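Local coordinates for 3-oxoadipate enol-lactonase (Burkholderia xenovorans, PDB 2XUA), which probably hydrolyses 3-oxoadipate enol-lactone to 3-oxoadipate, a ring-opening step in the bacterial breakdown of catechol-type aromatic compounds, at residues B[73-76]-B[77-80]; B[243-246]-B[247-250]. All coordinates share one frame; numbering follows the deposited sequence.

Interaction 1 (B[73-76]-B[77-80]); sequences YTIE and QLTG
Thr74 and Gln77 exchange hydrogen bonds at the start of helix 75-88. Gln77 N donates to Thr74 OG1 (3.0 Å), and Gln77 OE1 in return takes the N-H of Thr74 (2.8 Å), a more bent bond (N-H...O angle 137°). The threonine hydroxyl stands between its own N and carbonyl carbon (chi1 67°), which points OG1 at the N-H of Gln77, while the glutamine chain runs extended beyond CG and carries its amide back across the threonine at about a right angle. Gln77 OE1 also lies 3.0 Å from Tyr73 CA, with the tyrosine ring turned 72° from the amide plane.

Further along, the helical bond from Thr79 N to Ile75 O is doubled by Thr79 OG1, also 2.8 Å from Ile75 O; the two donors arrive from opposite faces of the carbonyl plane. Apolar contact is slight: Ile75 CD1 meets Leu78 CD1 at 4.2 Å.

Outside the turn, Glu76 OE2 forms a salt bridge with Arg112, and Thr79 packs on Ala108 and Leu109 of helix 101-112. The reciprocal pair Thr74-Gln77 is a capping box, with Thr74 as N-cap of a helix in the alpha/beta hydrolase fold.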
# COMPACT_ATOMS: atom_id res chain seq x y z
N TYR B 73 14.58 18.92 -6.33
CA TYR B 73 14.89 18.68 -4.91
C TYR B 73 16.36 18.48 -4.81
O TYR B 73 17.07 18.26 -5.82
CB TYR B 73 14.15 17.46 -4.32
CG TYR B 73 12.66 17.49 -4.45
CD1 TYR B 73 11.96 18.69 -4.50
CD2 TYR B 73 11.92 16.31 -4.46
CE1 TYR B 73 10.59 18.70 -4.61
CE2 TYR B 73 10.57 16.32 -4.55
CZ TYR B 73 9.89 17.52 -4.63
OH TYR B 73 8.52 17.50 -4.75
N THR B 74 16.85 18.53 -3.60
CA THR B 74 18.26 18.33 -3.41
C THR B 74 18.46 17.30 -2.33
O THR B 74 17.56 17.09 -1.50
CB THR B 74 18.96 19.64 -2.98
OG1 THR B 74 18.50 20.03 -1.67
CG2 THR B 74 18.64 20.78 -4.00
N ILE B 75 19.65 16.69 -2.33
CA ILE B 75 20.08 15.74 -1.28
C ILE B 75 20.05 16.39 0.13
O ILE B 75 19.77 15.69 1.15
CB ILE B 75 21.42 15.06 -1.62
CG1 ILE B 75 21.75 13.87 -0.70
CG2 ILE B 75 22.65 16.11 -1.57
CD1 ILE B 75 20.70 12.73 -0.72
N GLU B 76 20.28 17.72 0.19
CA GLU B 76 20.12 18.49 1.44
C GLU B 76 18.68 18.63 1.87
O GLU B 76 18.40 18.71 3.09
CB GLU B 76 20.73 19.92 1.37
CG GLU B 76 22.22 19.96 1.21
CD GLU B 76 22.71 19.63 -0.20
OE1 GLU B 76 22.00 19.95 -1.16
OE2 GLU B 76 23.79 19.02 -0.34
N GLN B 77 17.76 18.74 0.93
CA GLN B 77 16.38 18.77 1.35
C GLN B 77 16.03 17.36 1.91
O GLN B 77 15.37 17.21 2.95
CB GLN B 77 15.43 19.11 0.21
CG GLN B 77 15.25 20.64 -0.04
CD GLN B 77 14.67 20.89 -1.41
OE1 GLN B 77 14.87 20.07 -2.30
NE2 GLN B 77 13.94 22.00 -1.58
N LEU B 78 16.48 16.34 1.20
CA LEU B 78 16.16 14.97 1.59
C LEU B 78 16.73 14.59 2.94
O LEU B 78 16.10 13.88 3.72
CB LEU B 78 16.55 13.96 0.50
CG LEU B 78 15.95 14.15 -0.90
CD1 LEU B 78 16.67 13.18 -1.80
CD2 LEU B 78 14.42 13.89 -0.98
N THR B 79 17.94 15.04 3.22
CA THR B 79 18.56 14.76 4.48
C THR B 79 17.81 15.52 5.60
O THR B 79 17.54 14.96 6.68
CB THR B 79 20.04 15.13 4.44
OG1 THR B 79 20.70 14.35 3.45
CG2 THR B 79 20.76 14.75 5.75
N GLY B 80 17.47 16.78 5.33
CA GLY B 80 16.82 17.65 6.29
C GLY B 80 15.39 17.21 6.59
O GLY B 80 14.85 17.44 7.68

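Interaction 2 (B[243-246]-B[247-250]); sequences SHIS and NIER
The amide of Asn247 presents its oxygen end to Ile245, whose CG2 lies 3.5 Å from Asn247 OD1 and only modestly off the amide plane. Both side chains point the same way, and OD1 is buried there without a hydrogen-bond partner; the nitrogen end of the amide, in contrast, donates to Met41 O. The carboxylate of Glu249 is the second flat group: a water standing well above one of its faces donates to Glu249 OE1 (2.6 Å) and accepts from Ser243 N (2.8 Å), bridging Ser243, in the loop, to Glu249, in the helix, while OE2 is hydrogen-bonded to Thr160. The glutamate reaches this water because its CG is anti to the backbone N (chi1 -180°) and the chain stays extended beyond it.

Apolar contact comes from Ile245 CG2 and Ile248 CD1, 3.7 Å apart in side chains that run alongside each other. In the backbone, Ile245 O accepts two N-H groups, a nearly straight one from Glu249 N (171°) and another from Ile248 N, whose donor sits above the carbonyl plane; both are 3.2 Å long. Arg250 N donates to Ser246 O at 2.9 Å and completes the short helix.

His244, probably the histidine of a Ser-His-Asp triad, turns away from this packing, with its ND1 hydrogen-bonded to Asp217. The loop follows strand 236-240, and Ile245 and Asn247 rest on Leu99 of strand 94-99, Ser246 and Asn247 on Phe254 of helix 251-263, and Ile248 and Glu249 on Tyr163 of helix 161-166.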
# COMPACT_ATOMS: atom_id res chain seq x y z
N SER B 243 17.69 -8.42 -7.69
CA SER B 243 17.92 -7.21 -8.46
C SER B 243 17.80 -6.03 -7.48
O SER B 243 18.25 -6.12 -6.33
CB SER B 243 16.90 -7.14 -9.61
OG SER B 243 17.10 -5.96 -10.38
N HIS B 244 17.11 -4.97 -7.89
CA HIS B 244 17.27 -3.69 -7.26
C HIS B 244 16.43 -3.55 -5.95
O HIS B 244 16.88 -2.91 -5.01
CB HIS B 244 16.93 -2.62 -8.29
CG HIS B 244 17.15 -1.22 -7.82
ND1 HIS B 244 18.36 -0.80 -7.27
CD2 HIS B 244 16.34 -0.13 -7.84
CE1 HIS B 244 18.27 0.50 -7.00
NE2 HIS B 244 17.06 0.93 -7.33
N ILE B 245 15.23 -4.15 -5.91
CA ILE B 245 14.38 -4.01 -4.70
C ILE B 245 14.53 -5.31 -3.93
O ILE B 245 13.60 -6.19 -3.90
CB ILE B 245 12.93 -3.74 -5.12
CG1 ILE B 245 12.81 -2.49 -6.01
CG2 ILE B 245 12.03 -3.65 -3.85
CD1 ILE B 245 13.28 -1.19 -5.35
N SER B 246 15.76 -5.52 -3.41
CA SER B 246 16.17 -6.78 -2.80
C SER B 246 15.47 -7.11 -1.48
O SER B 246 15.40 -8.28 -1.09
CB SER B 246 17.70 -6.85 -2.60
OG SER B 246 18.16 -6.02 -1.57
N ASN B 247 14.98 -6.08 -0.80
CA ASN B 247 14.26 -6.35 0.47
C ASN B 247 12.88 -7.01 0.21
O ASN B 247 12.24 -7.55 1.14
CB ASN B 247 14.03 -5.04 1.23
CG ASN B 247 12.99 -4.19 0.57
OD1 ASN B 247 13.19 -3.78 -0.58
ND2 ASN B 247 11.85 -3.95 1.26
N ILE B 248 12.39 -6.91 -1.01
CA ILE B 248 11.23 -7.66 -1.46
C ILE B 248 11.55 -9.00 -2.10
O ILE B 248 11.07 -10.04 -1.64
CB ILE B 248 10.36 -6.83 -2.37
CG1 ILE B 248 9.68 -5.79 -1.50
CG2 ILE B 248 9.20 -7.70 -2.99
CD1 ILE B 248 8.90 -4.79 -2.29
N GLU B 249 12.36 -8.99 -3.15
CA GLU B 249 12.71 -10.23 -3.81
C GLU B 249 13.41 -11.26 -2.88
O GLU B 249 13.16 -12.44 -3.00
CB GLU B 249 13.50 -9.95 -5.13
CG GLU B 249 13.88 -11.28 -5.84
CD GLU B 249 14.16 -11.05 -7.34
OE1 GLU B 249 13.95 -9.88 -7.81
OE2 GLU B 249 14.57 -12.04 -8.02
N ARG B 250 14.32 -10.83 -2.00
CA ARG B 250 14.93 -11.74 -1.07
C ARG B 250 14.64 -11.21 0.30
O ARG B 250 15.59 -10.97 1.09
CB ARG B 250 16.44 -11.68 -1.18
CG ARG B 250 17.09 -12.29 -2.35
CD ARG B 250 16.41 -13.42 -2.88
NE ARG B 250 17.10 -14.62 -2.53
CZ ARG B 250 17.25 -15.67 -3.33
NH1 ARG B 250 16.74 -15.68 -4.56
NH2 ARG B 250 17.91 -16.74 -2.88
O HOH W 1 15.06 -7.68 -6.96

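In the fold
Interaction 1 caps the start of helix 75-88, and interaction 2 takes in the whole short helix 246-249, both in one alpha/beta hydrolase fold, on opposite sides of the chain's centre. Their centres are 25 Å apart and their nearest atoms about 13 Å, so they do not touch. They share a neighbourhood through the probable nucleophile elbow around Ser100: the side chains of Leu78 and Ile245 each lie close to it. The bound laevulinic acid is about 6 Å from the side chain of Ile245 and about 12 Å from that of Leu78. Residues 243-250 thus lie close to the pocket, without Ile245 touching the ligand, and carry the likely triad histidine, whereas 73-80 lie farther back, beside helix 101-112.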